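Local atomic coordinates of ComZ (Thermus thermophilus, PDB entry 6QVI), a protein that probably acts as a DNA receptor at the pilus tip in natural competence, being a pilin with a pseudopilin-like domain and a beta-solenoid domain. Residues A316-P319 with N320-L323; Q244-G248 with E249-V253; G468-S472 with N473-T477; I306-I309 with G310-L313. One frame throughout, in Å; residues are numbered along the deposited sequence.

Interaction 1: residues A316-P319 with N320-L323; sequences ASPP and NATL
Pro318 and Ala321 touch across a tight turn. The pyrrolidine ring of Pro318 presents its CB and CG carbons to the methyl group of Ala321. Pro318 CB lies 3.7 Å from Ala321 CB, and Pro318 CG is 4.0 Å from the same methyl. The other flank of the proline ring is turned to Leu323. There Pro318 CD comes within 4.3 Å of Leu323 CD2, a looser touch. The end of the Leu323 side chain comes nearer to the ring than its CB direction suggests. CD1 is extended (chi2 -179°), and the other branch, CD2, makes this touch.

The backbone from Pro318 to Ala321 is a type I beta turn, with Pro319 and Asn320 at its corners. Its ends are close, with Pro318 CA 5.3 Å from Ala321 CA. Proline suits the first corner, since its ring holds phi near the value needed. A cis peptide bond precedes Pro318 and redirects the chain as it leaves strand 312-317. Just before it a classic beta bulge sets Ala316 and Ser317 together opposite Arg305, whose backbone bonds to both. Ser317 OG folds back to bond Ala316 O at 2.8 Å, from above the carbonyl plane. Phe347 of strand 343-348 touches both Pro318 and Ala321.

No clear hydrogen bond joins the two halves of the turn. Its shape is therefore likely to owe much to the stiffness of two successive prolines and to small apolar contacts.

Interaction 2: residues Q244-G248 with E249-V253; sequences QDITG and ENVGV
Ile246 and Val251 meet through one methyl each. Ile246 CG2 lies 3.6 Å from Val251 CG1, and the two side chains cross obliquely. The same valine methyl sits over the backbone just beyond, 3.9 Å from Thr247 O. The second methyl, Val251 CG2, is turned to Gly248 O at 3.3 Å. Val251 can reach both because its CG1 lies anti to its own carbonyl carbon (chi1 -73°).

A type I beta turn from Gly248 to Val251 brings the valine back, with Glu249 and Asn250 at the corners. Gly248 opens it with phi 137°, where a CB would jam against the preceding carbonyl oxygen. The turn follows strand 246-247, which ends a parallel row of short strands with 172-176 and 218-221. This parallel stacking is consistent with the beta-solenoid domain of ComZ.

Further out, Ile246 rests on Val237 and Val239 of strand 237-239. The backbones of Asp245 and Thr247 hydrogen-bond that of Ile219, and the Asp245 carboxylate makes a salt bridge to Lys218. The backbone of Asn250 is held by Val221 and Val260. Asn250 OD1 has a weak hydrogen bond from Lys258 NZ.

Interaction 3: residues G468-S472 with N473-T477; sequences GSVIS and NQFCT
The first torsion of Ser472 (chi1 85°) sets its hydroxyl between its own backbone N and carbonyl carbon, facing Gln474. From there Ser472 OG donates a hydrogen bond of 2.8 Å to Gln474 O. The hydroxyl comes from well above the carbonyl plane, 74° out of it, and so uses no in-plane lone pair. Phe475 CG is anti to the backbone N (chi1 -178°), which brings the ring edge to Val470. Val470 CG2 lies in the ring plane, 3.8 Å from Phe475 CD2. The two side chains cross at about a right angle.

The chain bends sharply at Asn473, and strands 469-472 and 474-477 run 119° apart. This is consistent with a bend between two faces of a beta-solenoid coil. Strands 451-454 and 457-461 pair in parallel with the two arms, as one neighbouring coil. An alanine in place of Ser472 would remove the hydroxyl and would probably leave Gln474 O without this donor, making the corner less firmly held.

Phe458 touches Val470 and Ser472, and its ring meets that of Phe475 with the planes about 25° apart. Ile139 touches Val470 and Phe475. Beyond the corner, Cys476 forms a disulfide with Cys486.

Interaction 4: residues I306-I309 with G310-L313; sequences IQRI and GNIL
Ile309 and Ile312 close a beta hairpin between strands 304-309 and 312-317. The turn is type II', with Gly310 and Asn311 at its corners. Gly310 has phi 60° and psi -111°, a conformation that favours glycine.

The backbone bonds are few. Ile312 N donates to Ile309 O at 3.0 Å. The return bond, from Ile309 N to Ile312 O, is weak. Two CA-H...O contacts add to them. Arg308 CA lies 3.2 Å from Ile312 O, and Leu313 CA lies 3.4 Å from Gln307 O.

The apolar contact is on the face that carries Arg308 and Leu313. The aliphatic stem of Arg308 passes obliquely over the leucine, with Leu313 CD2 3.4 Å from Arg308 CB and as near to Arg308 CD. Leu313 is backed by Leu328 and Met331, which also touch Ile306. On the face of Ile309 and Ile312, Leu406 touches Ile309.

The polar contact is made by the end of Arg308. Its CG is anti to the backbone N (chi1 165°), and a bend at chi3 turns the guanidinium over the turn. This flat group is not hydrogen-bonded to Gly310 O; the attraction is probably electrostatic. An alanine at Arg308 would strip the stem from Leu313 and would probably leave Gly310 O without the positive group whose face it lies over. Gly310 O sits over the centre of one guanidinium face, 3.2 Å from Arg308 CZ.

Interaction 3 is the buried one, its centre about 14 Å from the centre of the chain. Interaction 2 is partly buried, and interactions 1 and 4 lie at the surface. Interactions 1 and 4 share strand 312-317: residues 306-313 form the hairpin that leads into it, and residues 316-323 carry the chain out of it. Their centres are about 15 Å apart. Interaction 2 lies on the opposite side of the chain's centre from interaction 1, about 57 Å away between centres. The chemistry differs with the place. The interior corner combines an aromatic edge with a serine bond, the hairpin adds backbone bonds and a charged group, and the turns of interactions 1 and 2 meet mainly through small apolar groups.

Interaction 1: residues A316-P319 with N320-L323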
ATOM      1  N   ALA A 316      -6.158 -25.599 -16.339  1.00 60.91           N
ATOM      2  CA  ALA A 316      -7.234 -25.588 -15.392  1.00 60.70           C
ATOM      3  C   ALA A 316      -8.197 -24.475 -15.640  1.00 54.40           C
ATOM      4  O   ALA A 316      -9.261 -24.464 -15.100  1.00 65.63           O
ATOM      5  CB  ALA A 316      -6.688 -25.510 -13.998  1.00 65.68           C
ATOM      6  N   SER A 317      -7.816 -23.522 -16.451  1.00 51.26           N
ATOM      7  CA  SER A 317      -8.674 -22.425 -16.763  1.00 60.78           C
ATOM      8  C   SER A 317      -8.114 -21.827 -17.982  1.00 64.86           C
ATOM      9  O   SER A 317      -6.938 -21.615 -18.046  1.00 59.88           O
ATOM     10  CB  SER A 317      -8.624 -21.368 -15.695  1.00 61.34           C
ATOM     11  OG  SER A 317      -9.450 -21.701 -14.618  1.00 68.22           O
ATOM     12  N   PRO A 318      -8.950 -21.522 -18.967  1.00 69.01           N
ATOM     13  CA  PRO A 318     -10.410 -21.448 -19.011  1.00 77.16           C
ATOM     14  C   PRO A 318     -11.008 -22.806 -19.197  1.00 82.54           C
ATOM     15  O   PRO A 318     -10.687 -23.476 -20.133  1.00 88.50           O
ATOM     16  CB  PRO A 318     -10.675 -20.579 -20.213  1.00 76.86           C
ATOM     17  CG  PRO A 318      -9.486 -20.705 -21.050  1.00 71.96           C
ATOM     18  CD  PRO A 318      -8.335 -20.987 -20.175  1.00 66.57           C
ATOM     19  N   PRO A 319     -11.902 -23.194 -18.313  1.00 78.69           N
ATOM     20  CA  PRO A 319     -12.465 -24.545 -18.336  1.00 78.87           C
ATOM     21  C   PRO A 319     -13.495 -24.771 -19.413  1.00 80.88           C
ATOM     22  O   PRO A 319     -13.787 -25.935 -19.714  1.00 81.52           O
ATOM     23  CB  PRO A 319     -13.095 -24.677 -16.943  1.00 76.71           C
ATOM     24  CG  PRO A 319     -13.463 -23.270 -16.571  1.00 76.90           C
ATOM     25  CD  PRO A 319     -12.485 -22.347 -17.258  1.00 72.85           C
ATOM     26  N   ASN A 320     -14.033 -23.708 -20.019  1.00 88.32           N
ATOM     27  CA  ASN A 320     -15.075 -23.795 -21.044  1.00 91.93           C
ATOM     28  C   ASN A 320     -14.696 -22.986 -22.277  1.00 87.98           C
ATOM     29  O   ASN A 320     -15.563 -22.527 -23.015  1.00 93.45           O
ATOM     30  CB  ASN A 320     -16.435 -23.329 -20.514  1.00100.39           C
ATOM     31  CG  ASN A 320     -16.891 -24.107 -19.290  1.00110.51           C
ATOM     32  OD1 ASN A 320     -16.566 -25.284 -19.119  1.00114.06           O
ATOM     33  ND2 ASN A 320     -17.654 -23.440 -18.422  1.00117.07           N
ATOM     34  N   ALA A 321     -13.403 -22.822 -22.517  1.00 79.68           N
ATOM     35  CA  ALA A 321     -12.933 -22.080 -23.668  1.00 82.41           C
ATOM     36  C   ALA A 321     -11.637 -22.728 -24.126  1.00 83.44           C
ATOM     37  O   ALA A 321     -10.854 -23.223 -23.311  1.00 83.10           O
ATOM     38  CB  ALA A 321     -12.726 -20.597 -23.336  1.00 85.88           C
ATOM     39  N   THR A 322     -11.423 -22.708 -25.435  1.00 81.58           N
ATOM     40  CA  THR A 322     -10.317 -23.404 -26.068  1.00 80.15           C
ATOM     41  C   THR A 322      -9.052 -22.566 -26.084  1.00 84.51           C
ATOM     42  O   THR A 322      -9.108 -21.335 -26.090  1.00 91.52           O
ATOM     43  CB  THR A 322     -10.712 -23.749 -27.487  1.00 85.99           C
ATOM     44  OG1 THR A 322     -10.876 -22.525 -28.217  1.00 88.67           O
ATOM     45  CG2 THR A 322     -12.034 -24.502 -27.464  1.00 87.44           C
ATOM     46  N   LEU A 323      -7.905 -23.248 -26.085  1.00 84.57           N
ATOM     47  CA  LEU A 323      -6.600 -22.611 -26.224  1.00 85.11           C
ATOM     48  C   LEU A 323      -5.936 -22.993 -27.541  1.00 98.39           C
ATOM     49  O   LEU A 323      -6.270 -24.006 -28.164  1.00103.87           O
ATOM     50  CB  LEU A 323      -5.670 -22.995 -25.070  1.00 80.84           C
ATOM     51  CG  LEU A 323      -5.899 -22.349 -23.699  1.00 76.23           C
ATOM     52  CD1 LEU A 323      -4.855 -22.855 -22.711  1.00 72.85           C
ATOM     53  CD2 LEU A 323      -5.892 -20.803 -23.759  1.00 73.07           C
TER

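Interaction 2: residues Q244-G248 with E249-V253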
ATOM      1  N   GLN A 244      15.528   3.059  21.583  1.00 77.71           N
ATOM      2  CA  GLN A 244      16.761   2.368  21.952  1.00 74.43           C
ATOM      3  C   GLN A 244      17.319   1.594  20.752  1.00 75.65           C
ATOM      4  O   GLN A 244      18.548   1.501  20.576  1.00 71.47           O
ATOM      5  CB  GLN A 244      16.514   1.385  23.075  1.00 76.46           C
ATOM      6  CG  GLN A 244      15.660   1.877  24.193  1.00 85.87           C
ATOM      7  CD  GLN A 244      14.216   1.609  23.904  1.00 95.30           C
ATOM      8  OE1 GLN A 244      13.371   2.509  23.893  1.00110.52           O
ATOM      9  NE2 GLN A 244      13.917   0.348  23.651  1.00100.20           N
ATOM     10  N   ASP A 245      16.446   0.998  19.934  1.00 63.44           N
ATOM     11  CA  ASP A 245      16.869   0.110  18.860  1.00 75.00           C
ATOM     12  C   ASP A 245      17.166   0.848  17.563  1.00 72.47           C
ATOM     13  O   ASP A 245      17.251   0.222  16.502  1.00 71.56           O
ATOM     14  CB  ASP A 245      15.804  -0.972  18.620  1.00 77.62           C
ATOM     15  CG  ASP A 245      15.570  -1.853  19.856  1.00 79.36           C
ATOM     16  OD1 ASP A 245      14.482  -2.470  19.956  1.00 76.56           O
ATOM     17  OD2 ASP A 245      16.466  -1.914  20.727  1.00 80.55           O
ATOM     18  N   ILE A 246      17.338   2.164  17.639  1.00 69.80           N
ATOM     19  CA  ILE A 246      17.834   2.972  16.537  1.00 72.36           C
ATOM     20  C   ILE A 246      19.257   3.366  16.919  1.00 78.80           C
ATOM     21  O   ILE A 246      19.463   4.332  17.645  1.00 72.10           O
ATOM     22  CB  ILE A 246      16.898   4.159  16.267  1.00 70.16           C
ATOM     23  CG1 ILE A 246      15.484   3.626  16.015  1.00 70.70           C
ATOM     24  CG2 ILE A 246      17.356   4.972  15.093  1.00 65.07           C
ATOM     25  CD1 ILE A 246      14.457   4.692  15.793  1.00 68.36           C
ATOM     26  N   THR A 247      20.229   2.543  16.530  1.00 92.64           N
ATOM     27  CA  THR A 247      21.656   2.679  16.794  1.00 94.76           C
ATOM     28  C   THR A 247      22.386   3.365  15.633  1.00 93.49           C
ATOM     29  O   THR A 247      21.947   3.325  14.475  1.00 93.38           O
ATOM     30  CB  THR A 247      22.240   1.259  17.019  1.00105.17           C
ATOM     31  OG1 THR A 247      21.710   0.665  18.213  1.00108.67           O
ATOM     32  CG2 THR A 247      23.764   1.187  17.016  1.00113.13           C
ATOM     33  N   GLY A 248      23.543   3.937  15.942  1.00 90.42           N
ATOM     34  CA  GLY A 248      24.481   4.388  14.929  1.00 88.44           C
ATOM     35  C   GLY A 248      25.115   5.741  15.190  1.00 87.26           C
ATOM     36  O   GLY A 248      24.628   6.550  15.975  1.00 88.69           O
ATOM     37  N   GLU A 249      26.224   5.994  14.483  1.00 91.45           N
ATOM     38  CA  GLU A 249      26.898   7.286  14.523  1.00 85.78           C
ATOM     39  C   GLU A 249      26.022   8.436  14.068  1.00 87.38           C
ATOM     40  O   GLU A 249      26.314   9.585  14.399  1.00101.27           O
ATOM     41  CB  GLU A 249      28.149   7.250  13.645  1.00 94.99           C
ATOM     42  CG  GLU A 249      29.273   6.375  14.177  1.00114.18           C
ATOM     43  CD  GLU A 249      30.523   6.384  13.282  1.00125.46           C
ATOM     44  OE1 GLU A 249      31.522   5.739  13.670  1.00130.33           O
ATOM     45  OE2 GLU A 249      30.501   7.006  12.189  1.00127.10           O
ATOM     46  N   ASN A 250      24.985   8.167  13.284  1.00 87.68           N
ATOM     47  CA  ASN A 250      24.303   9.216  12.549  1.00 98.16           C
ATOM     48  C   ASN A 250      22.896   9.518  13.062  1.00100.19           C
ATOM     49  O   ASN A 250      22.163  10.269  12.405  1.00 99.48           O
ATOM     50  CB  ASN A 250      24.210   8.820  11.075  1.00100.35           C
ATOM     51  CG  ASN A 250      25.566   8.681  10.392  1.00107.64           C
ATOM     52  OD1 ASN A 250      26.619   8.575  11.037  1.00110.24           O
ATOM     53  ND2 ASN A 250      25.539   8.669   9.069  1.00111.87           N
ATOM     54  N   VAL A 251      22.500   9.001  14.219  1.00100.03           N
ATOM     55  CA  VAL A 251      21.157   9.276  14.716  1.00104.54           C
ATOM     56  C   VAL A 251      21.147  10.664  15.340  1.00106.56           C
ATOM     57  O   VAL A 251      22.101  11.070  16.030  1.00102.73           O
ATOM     58  CB  VAL A 251      20.687   8.186  15.704  1.00106.31           C
ATOM     59  CG1 VAL A 251      20.363   6.899  14.950  1.00 98.76           C
ATOM     60  CG2 VAL A 251      21.735   7.899  16.799  1.00114.61           C
ATOM     61  N   GLY A 252      20.082  11.425  15.052  1.00107.17           N
ATOM     62  CA  GLY A 252      20.000  12.821  15.445  1.00111.10           C
ATOM     63  C   GLY A 252      20.784  13.778  14.574  1.00111.36           C
ATOM     64  O   GLY A 252      20.479  14.978  14.565  1.00112.73           O
ATOM     65  N   VAL A 253      21.810  13.296  13.871  1.00112.08           N
ATOM     66  CA  VAL A 253      22.465  14.096  12.844  1.00107.61           C
ATOM     67  C   VAL A 253      21.548  14.213  11.639  1.00100.41           C
ATOM     68  O   VAL A 253      20.933  13.225  11.209  1.00104.94           O
ATOM     69  CB  VAL A 253      23.808  13.465  12.450  1.00102.15           C
ATOM     70  CG1 VAL A 253      24.609  14.426  11.593  1.00 97.95           C
ATOM     71  CG2 VAL A 253      24.575  13.061  13.705  1.00107.30           C
TER

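Interaction 3: residues G468-S472 with N473-T477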
ATOM      1  N   GLY A 468       7.266   1.514  -8.968  1.00 78.70           N
ATOM      2  CA  GLY A 468       6.191   0.687  -8.476  1.00 73.86           C
ATOM      3  C   GLY A 468       6.467   0.409  -7.013  1.00 69.31           C
ATOM      4  O   GLY A 468       6.318   1.317  -6.194  1.00 75.39           O
ATOM      5  N   SER A 469       6.803  -0.838  -6.668  1.00 56.37           N
ATOM      6  CA  SER A 469       7.088  -1.236  -5.291  1.00 58.81           C
ATOM      7  C   SER A 469       7.560  -2.679  -5.315  1.00 56.59           C
ATOM      8  O   SER A 469       7.154  -3.451  -6.189  1.00 58.09           O
ATOM      9  CB  SER A 469       5.840  -1.106  -4.393  1.00 64.54           C
ATOM     10  OG  SER A 469       4.698  -1.609  -5.077  1.00 67.16           O
ATOM     11  N   VAL A 470       8.373  -3.075  -4.338  1.00 48.36           N
ATOM     12  CA  VAL A 470       8.677  -4.492  -4.233  1.00 52.56           C
ATOM     13  C   VAL A 470       8.292  -4.913  -2.842  1.00 49.66           C
ATOM     14  O   VAL A 470       8.576  -4.202  -1.874  1.00 55.43           O
ATOM     15  CB  VAL A 470      10.152  -4.840  -4.573  1.00 58.37           C
ATOM     16  CG1 VAL A 470      10.567  -4.094  -5.817  1.00 66.02           C
ATOM     17  CG2 VAL A 470      11.156  -4.715  -3.367  1.00 69.07           C
ATOM     18  N   ILE A 471       7.497  -5.966  -2.775  1.00 41.04           N
ATOM     19  CA  ILE A 471       7.244  -6.769  -1.590  1.00 53.87           C
ATOM     20  C   ILE A 471       8.041  -8.047  -1.768  1.00 52.86           C
ATOM     21  O   ILE A 471       7.821  -8.808  -2.725  1.00 53.29           O
ATOM     22  CB  ILE A 471       5.749  -7.112  -1.387  1.00 44.96           C
ATOM     23  CG1 ILE A 471       4.936  -5.828  -1.228  1.00 40.30           C
ATOM     24  CG2 ILE A 471       5.560  -8.157  -0.282  1.00 44.95           C
ATOM     25  CD1 ILE A 471       3.457  -6.011  -1.498  1.00 42.06           C
ATOM     26  N   SER A 472       8.992  -8.271  -0.873  1.00 48.88           N
ATOM     27  CA  SER A 472       9.763  -9.485  -1.010  1.00 49.77           C
ATOM     28  C   SER A 472      10.399  -9.842   0.322  1.00 49.78           C
ATOM     29  O   SER A 472      10.609  -8.996   1.187  1.00 54.10           O
ATOM     30  CB  SER A 472      10.825  -9.325  -2.106  1.00 51.65           C
ATOM     31  OG  SER A 472      11.988  -8.730  -1.575  1.00 59.00           O
ATOM     32  N   ASN A 473      10.764 -11.108   0.441  1.00 51.77           N
ATOM     33  CA  ASN A 473      11.310 -11.578   1.691  1.00 49.91           C
ATOM     34  C   ASN A 473      12.744 -11.129   1.865  1.00 56.78           C
ATOM     35  O   ASN A 473      13.181 -10.938   3.011  1.00 63.78           O
ATOM     36  CB  ASN A 473      11.210 -13.100   1.742  1.00 52.94           C
ATOM     37  CG  ASN A 473      11.470 -13.630   3.113  1.00 70.83           C
ATOM     38  OD1 ASN A 473      12.620 -13.885   3.487  1.00 77.59           O
ATOM     39  ND2 ASN A 473      10.405 -13.749   3.911  1.00 77.26           N
ATOM     40  N   GLN A 474      13.441 -10.877   0.748  1.00 57.27           N
ATOM     41  CA  GLN A 474      14.804 -10.363   0.742  1.00 59.85           C
ATOM     42  C   GLN A 474      15.021  -9.542  -0.523  1.00 55.39           C
ATOM     43  O   GLN A 474      14.497  -9.868  -1.590  1.00 59.65           O
ATOM     44  CB  GLN A 474      15.840 -11.476   0.793  1.00 71.10           C
ATOM     45  CG  GLN A 474      16.163 -12.036   2.152  1.00 86.01           C
ATOM     46  CD  GLN A 474      17.433 -12.899   2.112  1.00104.24           C
ATOM     47  OE1 GLN A 474      17.464 -13.998   2.671  1.00116.85           O
ATOM     48  NE2 GLN A 474      18.490 -12.390   1.458  1.00 94.69           N
ATOM     49  N   PHE A 475      15.838  -8.518  -0.414  1.00 48.46           N
ATOM     50  CA  PHE A 475      16.173  -7.633  -1.507  1.00 57.51           C
ATOM     51  C   PHE A 475      17.665  -7.718  -1.631  1.00 73.06           C
ATOM     52  O   PHE A 475      18.349  -7.760  -0.638  1.00 72.83           O
ATOM     53  CB  PHE A 475      15.767  -6.229  -1.152  1.00 60.59           C
ATOM     54  CG  PHE A 475      16.008  -5.221  -2.218  1.00 57.64           C
ATOM     55  CD1 PHE A 475      17.235  -4.693  -2.409  1.00 60.90           C
ATOM     56  CD2 PHE A 475      14.982  -4.759  -2.965  1.00 57.14           C
ATOM     57  CE1 PHE A 475      17.441  -3.754  -3.361  1.00 58.07           C
ATOM     58  CE2 PHE A 475      15.179  -3.821  -3.923  1.00 49.85           C
ATOM     59  CZ  PHE A 475      16.406  -3.312  -4.115  1.00 53.50           C
ATOM     60  N   CYS A 476      18.166  -7.766  -2.856  1.00 77.46           N
ATOM     61  CA  CYS A 476      19.582  -7.917  -3.095  1.00 79.06           C
ATOM     62  C   CYS A 476      20.052  -7.253  -4.368  1.00 76.15           C
ATOM     63  O   CYS A 476      19.360  -7.232  -5.350  1.00 74.27           O
ATOM     64  CB  CYS A 476      19.852  -9.397  -3.136  1.00 90.34           C
ATOM     65  SG  CYS A 476      21.417  -9.923  -3.792  1.00116.32           S
ATOM     66  N   THR A 477      21.240  -6.685  -4.334  1.00 73.94           N
ATOM     67  CA  THR A 477      21.783  -6.003  -5.489  1.00 80.91           C
ATOM     68  C   THR A 477      23.000  -6.715  -5.975  1.00 82.76           C
ATOM     69  O   THR A 477      23.723  -7.268  -5.203  1.00 86.68           O
ATOM     70  CB  THR A 477      22.160  -4.591  -5.124  1.00 85.05           C
ATOM     71  OG1 THR A 477      21.113  -4.051  -4.346  1.00 83.24           O
ATOM     72  CG2 THR A 477      22.270  -3.763  -6.330  1.00 88.37           C
TER

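Interaction 4: residues I306-I309 with G310-L313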
ATOM      1  N   ILE A 306      -2.503 -22.374 -15.762  1.00 70.51           N
ATOM      2  CA  ILE A 306      -1.887 -23.601 -16.220  1.00 68.74           C
ATOM      3  C   ILE A 306      -1.011 -24.214 -15.178  1.00 60.14           C
ATOM      4  O   ILE A 306      -0.279 -23.529 -14.553  1.00 57.81           O
ATOM      5  CB  ILE A 306      -0.965 -23.292 -17.381  1.00 74.48           C
ATOM      6  CG1 ILE A 306      -1.697 -22.476 -18.410  1.00 79.00           C
ATOM      7  CG2 ILE A 306      -0.495 -24.555 -18.046  1.00 76.28           C
ATOM      8  CD1 ILE A 306      -0.934 -22.366 -19.687  1.00 82.21           C
ATOM      9  N   GLN A 307      -1.073 -25.516 -14.998  1.00 56.23           N
ATOM     10  CA  GLN A 307      -0.244 -26.159 -14.016  1.00 66.77           C
ATOM     11  C   GLN A 307       0.729 -27.053 -14.691  1.00 65.78           C
ATOM     12  O   GLN A 307       0.525 -27.462 -15.788  1.00 64.13           O
ATOM     13  CB  GLN A 307      -1.050 -27.044 -13.104  1.00 71.39           C
ATOM     14  CG  GLN A 307      -2.355 -26.481 -12.637  1.00 75.33           C
ATOM     15  CD  GLN A 307      -2.700 -26.984 -11.279  1.00 79.08           C
ATOM     16  OE1 GLN A 307      -2.756 -26.227 -10.341  1.00 94.48           O
ATOM     17  NE2 GLN A 307      -2.911 -28.267 -11.163  1.00 71.17           N
ATOM     18  N   ARG A 308       1.782 -27.402 -13.993  1.00 60.56           N
ATOM     19  CA  ARG A 308       2.761 -28.261 -14.566  1.00 62.26           C
ATOM     20  C   ARG A 308       3.445 -29.115 -13.586  1.00 57.82           C
ATOM     21  O   ARG A 308       4.321 -28.694 -12.910  1.00 63.27           O
ATOM     22  CB  ARG A 308       3.814 -27.460 -15.243  1.00 70.25           C
ATOM     23  CG  ARG A 308       5.009 -28.306 -15.534  1.00 76.50           C
ATOM     24  CD  ARG A 308       5.836 -27.662 -16.591  1.00 81.87           C
ATOM     25  NE  ARG A 308       7.229 -27.802 -16.254  1.00 95.69           N
ATOM     26  CZ  ARG A 308       8.104 -28.373 -17.051  1.00108.52           C
ATOM     27  NH1 ARG A 308       7.724 -28.887 -18.209  1.00118.52           N
ATOM     28  NH2 ARG A 308       9.364 -28.477 -16.691  1.00101.47           N
ATOM     29  N   ILE A 309       3.047 -30.355 -13.586  1.00 62.28           N
ATOM     30  CA  ILE A 309       3.558 -31.415 -12.745  1.00 68.18           C
ATOM     31  C   ILE A 309       4.456 -32.240 -13.666  1.00 68.66           C
ATOM     32  O   ILE A 309       3.959 -32.910 -14.579  1.00 67.07           O
ATOM     33  CB  ILE A 309       2.420 -32.243 -12.138  1.00 69.89           C
ATOM     34  CG1 ILE A 309       1.591 -31.422 -11.163  1.00 68.72           C
ATOM     35  CG2 ILE A 309       2.946 -33.495 -11.501  1.00 78.96           C
ATOM     36  CD1 ILE A 309       0.322 -30.863 -11.786  1.00 69.92           C
ATOM     37  N   GLY A 310       5.778 -32.148 -13.458  1.00 71.32           N
ATOM     38  CA  GLY A 310       6.818 -32.791 -14.272  1.00 74.91           C
ATOM     39  C   GLY A 310       6.830 -32.369 -15.733  1.00 72.42           C
ATOM     40  O   GLY A 310       7.203 -31.241 -16.050  1.00 83.98           O
ATOM     41  N   ASN A 311       6.481 -33.256 -16.631  1.00 76.75           N
ATOM     42  CA  ASN A 311       6.299 -32.969 -18.049  1.00 94.92           C
ATOM     43  C   ASN A 311       4.856 -32.804 -18.472  1.00 94.94           C
ATOM     44  O   ASN A 311       4.603 -32.507 -19.654  1.00100.44           O
ATOM     45  CB  ASN A 311       7.080 -33.984 -18.921  1.00104.26           C
ATOM     46  CG  ASN A 311       8.601 -33.861 -18.717  1.00116.68           C
ATOM     47  OD1 ASN A 311       9.106 -32.799 -18.301  1.00123.26           O
ATOM     48  ND2 ASN A 311       9.303 -34.967 -18.851  1.00125.77           N
ATOM     49  N   ILE A 312       3.894 -32.964 -17.562  1.00 81.96           N
ATOM     50  CA  ILE A 312       2.517 -32.722 -17.954  1.00 67.21           C
ATOM     51  C   ILE A 312       2.197 -31.255 -17.719  1.00 56.74           C
ATOM     52  O   ILE A 312       2.599 -30.638 -16.724  1.00 55.30           O
ATOM     53  CB  ILE A 312       1.539 -33.637 -17.199  1.00 69.30           C
ATOM     54  CG1 ILE A 312       1.990 -35.083 -17.230  1.00 62.34           C
ATOM     55  CG2 ILE A 312       0.173 -33.585 -17.848  1.00 81.52           C
ATOM     56  CD1 ILE A 312       2.411 -35.603 -15.919  1.00 71.60           C
ATOM     57  N   LEU A 313       1.438 -30.711 -18.633  1.00 56.48           N
ATOM     58  CA  LEU A 313       0.970 -29.374 -18.571  1.00 66.15           C
ATOM     59  C   LEU A 313      -0.520 -29.485 -18.522  1.00 69.71           C
ATOM     60  O   LEU A 313      -1.114 -29.743 -19.532  1.00 67.22           O
ATOM     61  CB  LEU A 313       1.283 -28.687 -19.860  1.00 63.35           C
ATOM     62  CG  LEU A 313       2.610 -27.996 -19.930  1.00 76.79           C
ATOM     63  CD1 LEU A 313       2.441 -26.772 -20.778  1.00 94.02           C
ATOM     64  CD2 LEU A 313       3.062 -27.609 -18.553  1.00 78.88           C
TER